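Local coordinates for protein 2-oxoglutarate-dependent dioxygenase DAO (Oryza sativa subsp. indica, PDB 6KUN) that probably inactivates auxin, using iron(II) and 2-oxoglutarate to oxidise indole-3-acetic acid irreversibly to 2-oxoindole-3-acetic acid, at residues 24-28 against 134-139; 220-226 against 268-272. All coordinates share one frame; numbering follows the deposited sequence.

Interaction 1 of 2, residues 24-28 against 134-139; sequences LRDAC and KVAASL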
loop_
_atom_site.group_PDB
_atom_site.type_symbol
_atom_site.label_atom_id
_atom_site.label_comp_id
_atom_site.label_asym_id
_atom_site.label_seq_id
_atom_site.Cartn_x
_atom_site.Cartn_y
_atom_site.Cartn_z
ATOM N N LEU B 24 -10.239 24.557 3.556
ATOM C CA LEU B 24 -10.785 23.615 4.530
ATOM C C LEU B 24 -12.234 23.948 4.848
ATOM O O LEU B 24 -13.108 23.085 4.783
ATOM C CB LEU B 24 -9.942 23.650 5.814
ATOM C CG LEU B 24 -10.500 22.857 7.006
ATOM C CD1 LEU B 24 -10.831 21.478 6.564
ATOM C CD2 LEU B 24 -9.483 22.833 8.137
ATOM N N ARG B 25 -12.508 25.219 5.171
ATOM C CA ARG B 25 -13.869 25.582 5.572
ATOM C C ARG B 25 -14.818 25.385 4.405
ATOM O O ARG B 25 -15.933 24.857 4.565
ATOM C CB ARG B 25 -13.913 27.019 6.078
ATOM C CG ARG B 25 -15.342 27.462 6.526
ATOM C CD ARG B 25 -15.558 29.001 6.416
ATOM N NE ARG B 25 -14.366 29.629 6.928
ATOM C CZ ARG B 25 -13.546 30.403 6.237
ATOM N NH1 ARG B 25 -13.785 30.744 4.960
ATOM N NH2 ARG B 25 -12.460 30.850 6.842
ATOM N N ASP B 26 -14.357 25.739 3.207
ATOM C CA ASP B 26 -15.195 25.614 2.037
ATOM C C ASP B 26 -15.528 24.163 1.742
ATOM O O ASP B 26 -16.671 23.831 1.396
ATOM C CB ASP B 26 -14.490 26.262 0.848
ATOM C CG ASP B 26 -15.384 26.393 -0.328
ATOM O OD1 ASP B 26 -16.327 27.215 -0.251
ATOM O OD2 ASP B 26 -15.163 25.657 -1.310
ATOM N N ALA B 27 -14.574 23.270 1.926
ATOM C CA ALA B 27 -14.855 21.848 1.737
ATOM C C ALA B 27 -15.859 21.352 2.766
ATOM O O ALA B 27 -16.785 20.623 2.424
ATOM C CB ALA B 27 -13.562 21.044 1.817
ATOM N N CYS B 28 -15.697 21.748 4.020
ATOM C CA CYS B 28 -16.634 21.349 5.063
ATOM C C CYS B 28 -18.037 21.914 4.818
ATOM O O CYS B 28 -19.043 21.234 5.084
ATOM C CB CYS B 28 -16.105 21.817 6.423
ATOM S SG CYS B 28 -14.664 20.923 6.988
ATOM N N LYS B 134 -8.467 22.703 13.752
ATOM C CA LYS B 134 -8.314 23.496 12.542
ATOM C C LYS B 134 -9.663 23.844 11.934
ATOM O O LYS B 134 -9.856 24.973 11.473
ATOM C CB LYS B 134 -7.420 22.759 11.531
ATOM C CG LYS B 134 -5.970 22.716 12.013
ATOM C CD LYS B 134 -5.096 21.887 11.096
ATOM C CE LYS B 134 -3.609 22.238 11.264
ATOM N NZ LYS B 134 -3.170 22.340 12.683
ATOM N N VAL B 135 -10.618 22.918 11.960
ATOM C CA VAL B 135 -11.975 23.233 11.506
ATOM C C VAL B 135 -12.566 24.361 12.346
ATOM O O VAL B 135 -13.074 25.356 11.811
ATOM C CB VAL B 135 -12.864 21.974 11.532
ATOM C CG1 VAL B 135 -14.334 22.340 11.341
ATOM C CG2 VAL B 135 -12.440 21.051 10.431
ATOM N N ALA B 136 -12.482 24.234 13.679
ATOM C CA ALA B 136 -12.933 25.309 14.574
ATOM C C ALA B 136 -12.255 26.653 14.287
ATOM O O ALA B 136 -12.904 27.708 14.315
ATOM C CB ALA B 136 -12.687 24.884 16.025
ATOM N N ALA B 137 -10.950 26.642 14.022
ATOM C CA ALA B 137 -10.267 27.888 13.713
ATOM C C ALA B 137 -10.738 28.473 12.383
ATOM O O ALA B 137 -10.761 29.699 12.222
ATOM C CB ALA B 137 -8.751 27.675 13.696
ATOM N N SER B 138 -11.113 27.630 11.420
ATOM C CA SER B 138 -11.612 28.145 10.150
ATOM C C SER B 138 -12.937 28.896 10.302
ATOM O O SER B 138 -13.332 29.625 9.391
ATOM C CB SER B 138 -11.749 27.010 9.144
ATOM O OG SER B 138 -12.948 26.284 9.313
ATOM N N LEU B 139 -13.633 28.722 11.412
ATOM C CA LEU B 139 -14.849 29.458 11.720
ATOM C C LEU B 139 -14.598 30.577 12.705
ATOM O O LEU B 139 -15.553 31.058 13.348
ATOM C CB LEU B 139 -15.891 28.511 12.299
ATOM C CG LEU B 139 -16.284 27.315 11.431
ATOM C CD1 LEU B 139 -17.119 26.301 12.207
ATOM C CD2 LEU B 139 -17.016 27.799 10.199
#
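The guanidinium of Arg25 meets the 134-139 segment with its edge: the carbonyl oxygen of Ser138 lies only 5° out of the guanidinium plane. Two hydrogen bonds grip that oxygen side-on, the straighter from NE, with Arg25 NE 2.7 Å and Arg25 NH2 3.0 Å from Ser138 O. NH2 approaches on a lone pair in the carbonyl plane, whereas NE comes in tilted 34° from it. The chain leaves the helix with CG anti to the backbone N (chi1 -180°) and bends at chi3, which brings the edge up against the carbonyl. Its aliphatic part runs over Ser138, whose OG stands 3.5 Å from Arg25 CB and is turned back to hydrogen-bond Val135 O one helical turn earlier, and Arg25 CG passes 4.1 Å from Leu139 CD2. This is a helix-helix contact at nearly a right angle: helix 18-30, in the N-terminal region of this iron/ascorbate-dependent oxidoreductase, crosses the C-terminal end of the long helix 111-138, with the segment axes 9.6 Å apart. Shortening Arg25 to an alanine would probably leave Ser138 O without its two N-H donors and uncover the flank of Ser138 and Leu139. Deeper in, Leu24 CD2 packs 4.0 Å from Lys134 CB, and Val135 CG2 receives both Leu24 CD2 and Cys28 SG. Lys134 sends its amine away to a salt bridge with Asp130, while Phe34 of strand 33-37 packs against Leu24 and Cys28.

Interaction 2 of 2, residues 220-226 against 268-272; sequences QAWSNGR and HPRRY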
loop_
_atom_site.group_PDB
_atom_site.type_symbol
_atom_site.label_atom_id
_atom_site.label_comp_id
_atom_site.label_asym_id
_atom_site.label_seq_id
_atom_site.Cartn_x
_atom_site.Cartn_y
_atom_site.Cartn_z
ATOM N N GLN B 220 -22.833 19.434 11.963
ATOM C CA GLN B 220 -23.824 20.352 11.396
ATOM C C GLN B 220 -24.517 21.140 12.497
ATOM O O GLN B 220 -24.763 22.329 12.351
ATOM C CB GLN B 220 -24.829 19.547 10.564
ATOM C CG GLN B 220 -26.255 20.110 10.396
ATOM C CD GLN B 220 -26.354 21.254 9.397
ATOM O OE1 GLN B 220 -25.395 21.578 8.666
ATOM N NE2 GLN B 220 -27.508 21.892 9.386
ATOM N N ALA B 221 -24.812 20.503 13.624
ATOM C CA ALA B 221 -25.537 21.182 14.692
ATOM C C ALA B 221 -24.616 22.104 15.491
ATOM O O ALA B 221 -24.947 23.267 15.742
ATOM C CB ALA B 221 -26.243 20.167 15.604
ATOM N N TRP B 222 -23.447 21.629 15.878
ATOM C CA TRP B 222 -22.483 22.463 16.586
ATOM C C TRP B 222 -22.060 23.671 15.766
ATOM O O TRP B 222 -21.737 24.726 16.327
ATOM C CB TRP B 222 -21.273 21.602 16.933
ATOM C CG TRP B 222 -20.149 22.296 17.597
ATOM C CD1 TRP B 222 -19.903 22.357 18.952
ATOM C CD2 TRP B 222 -19.086 22.969 16.961
ATOM N NE1 TRP B 222 -18.756 23.073 19.174
ATOM C CE2 TRP B 222 -18.226 23.447 17.966
ATOM C CE3 TRP B 222 -18.760 23.218 15.621
ATOM C CZ2 TRP B 222 -17.078 24.158 17.678
ATOM C CZ3 TRP B 222 -17.619 23.911 15.340
ATOM C CH2 TRP B 222 -16.794 24.387 16.362
ATOM N N SER B 223 -22.030 23.547 14.448
ATOM C CA SER B 223 -21.567 24.650 13.612
ATOM C C SER B 223 -22.697 25.608 13.238
ATOM O O SER B 223 -22.498 26.497 12.417
ATOM C CB SER B 223 -20.906 24.104 12.364
ATOM O OG SER B 223 -21.876 23.587 11.474
ATOM N N ASN B 224 -23.868 25.403 13.815
ATOM C CA ASN B 224 -25.071 26.152 13.505
ATOM C C ASN B 224 -25.430 26.093 12.038
ATOM O O ASN B 224 -25.817 27.097 11.456
ATOM C CB ASN B 224 -24.968 27.609 13.936
ATOM C CG ASN B 224 -26.327 28.247 14.017
ATOM O OD1 ASN B 224 -27.253 27.655 14.545
ATOM N ND2 ASN B 224 -26.469 29.405 13.395
ATOM N N GLY B 225 -25.271 24.932 11.434
ATOM C CA GLY B 225 -25.609 24.768 10.037
ATOM C C GLY B 225 -24.499 25.062 9.054
ATOM O O GLY B 225 -24.705 24.878 7.856
ATOM N N ARG B 226 -23.332 25.496 9.512
ATOM C CA ARG B 226 -22.285 25.929 8.601
ATOM C C ARG B 226 -21.448 24.792 8.026
ATOM O O ARG B 226 -20.818 24.953 6.967
ATOM C CB ARG B 226 -21.379 26.924 9.333
ATOM C CG ARG B 226 -22.057 28.237 9.628
ATOM C CD ARG B 226 -21.234 29.117 10.530
ATOM N NE ARG B 226 -21.991 30.340 10.817
ATOM C CZ ARG B 226 -22.126 31.340 9.944
ATOM N NH1 ARG B 226 -21.547 31.254 8.756
ATOM N NH2 ARG B 226 -22.835 32.413 10.266
ATOM N N HIS B 268 -27.589 34.171 9.975
ATOM C CA HIS B 268 -27.633 32.743 10.291
ATOM C C HIS B 268 -28.089 32.616 11.743
ATOM O O HIS B 268 -27.263 32.555 12.661
ATOM C CB HIS B 268 -26.275 32.078 10.072
ATOM C CG HIS B 268 -25.732 32.244 8.685
ATOM N ND1 HIS B 268 -25.059 33.377 8.280
ATOM C CD2 HIS B 268 -25.762 31.421 7.611
ATOM C CE1 HIS B 268 -24.699 33.244 7.017
ATOM N NE2 HIS B 268 -25.113 32.067 6.587
ATOM N N PRO B 269 -29.398 32.613 11.993
ATOM C CA PRO B 269 -29.891 32.479 13.375
ATOM C C PRO B 269 -29.816 31.029 13.856
ATOM O O PRO B 269 -29.743 30.089 13.068
ATOM C CB PRO B 269 -31.347 32.940 13.285
ATOM C CG PRO B 269 -31.743 32.622 11.871
ATOM C CD PRO B 269 -30.494 32.740 11.011
ATOM N N ARG B 270 -29.854 30.882 15.167
ATOM C CA ARG B 270 -29.672 29.589 15.824
ATOM C C ARG B 270 -30.619 28.516 15.299
ATOM O O ARG B 270 -31.841 28.618 15.418
ATOM C CB ARG B 270 -29.883 29.805 17.309
ATOM C CG ARG B 270 -29.755 28.522 18.137
ATOM C CD ARG B 270 -28.951 28.779 19.394
ATOM N NE ARG B 270 -28.852 27.586 20.230
ATOM C CZ ARG B 270 -28.341 26.421 19.832
ATOM N NH1 ARG B 270 -27.886 26.269 18.599
ATOM N NH2 ARG B 270 -28.297 25.401 20.673
ATOM N N ARG B 271 -30.035 27.461 14.731
ATOM C CA ARG B 271 -30.776 26.474 13.953
ATOM C C ARG B 271 -31.370 25.355 14.800
ATOM O O ARG B 271 -32.477 24.896 14.520
ATOM C CB ARG B 271 -29.871 25.843 12.877
ATOM C CG ARG B 271 -29.433 26.810 11.775
ATOM C CD ARG B 271 -30.396 26.820 10.598
ATOM N NE ARG B 271 -29.877 26.084 9.447
ATOM C CZ ARG B 271 -28.835 26.475 8.713
ATOM N NH1 ARG B 271 -28.177 27.589 9.025
ATOM N NH2 ARG B 271 -28.439 25.745 7.680
ATOM N N TYR B 272 -30.670 24.910 15.838
ATOM C CA TYR B 272 -31.056 23.716 16.563
ATOM C C TYR B 272 -31.111 24.017 18.041
ATOM O O TYR B 272 -30.297 24.800 18.553
ATOM C CB TYR B 272 -30.079 22.576 16.293
ATOM C CG TYR B 272 -29.920 22.235 14.822
ATOM C CD1 TYR B 272 -30.852 21.454 14.167
ATOM C CD2 TYR B 272 -28.828 22.672 14.109
ATOM C CE1 TYR B 272 -30.692 21.116 12.839
ATOM C CE2 TYR B 272 -28.669 22.373 12.774
ATOM C CZ TYR B 272 -29.605 21.567 12.159
ATOM O OH TYR B 272 -29.460 21.256 10.814
#
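Asn224 reaches the 268-272 segment with both ends of its amide, carried there by CG standing anti to the backbone N (chi1 -162°). Its OD1 takes the backbone N-H of Arg271 on a lone pair in the carbonyl plane (Arg271 N to Asn224 OD1 2.8 Å, 157° at the hydrogen), and ND2 gives a weak bond to Pro269 O at 3.4 Å. ND2 also bonds Leu263 O, so the amide is held at both ends. Tyr272 CD2 touches Ala221, 3.7 Å from its CA. Over Gly225, whose backbone angles call for glycine, lies one face of the Arg271 guanidinium, with Gly225 CA 3.6 Å from its plane and offset toward the rim. Farther along, Arg226 sets its CZ 3.9 Å above the poorly ordered His268 ring, offset toward the rim, their planes 50° apart, while NH2 forms a salt bridge with Asp265. Behind these contacts stands a Schellman motif: Asn224, at positive phi, is the C-prime residue, with Gly225 N bonded to Gln220 O and Asn224 N to Ala221 O. The short helix 217-222, which follows strand 211-215, thus ends against the loop between strands 256-257 and 275-276, where the backbone of Arg271 also bonds Ala300.

How the interactions relate
Interactions 1 and 2 follow one another along the chain, on the same side of its centre, with their own centres about 14 Å apart. Trp222, whose side chain leaves the backbone away from the 268-272 loop, joins them: its CZ3 packs 4.0 Å from Leu139 CD1, with its CH2 4.2 Å from Ala136 CB. Leu227, just beyond the 220-226 segment, touches both Cys28 and Val135. The catalytic centre is nearer to interaction 2: the side chain of Gln220 is about 10 Å from that of Asp175, a predicted iron ligand, and that of Ala221 about 13 Å from bound indole-3-acetic acid. Interaction 1 lies away from these sites.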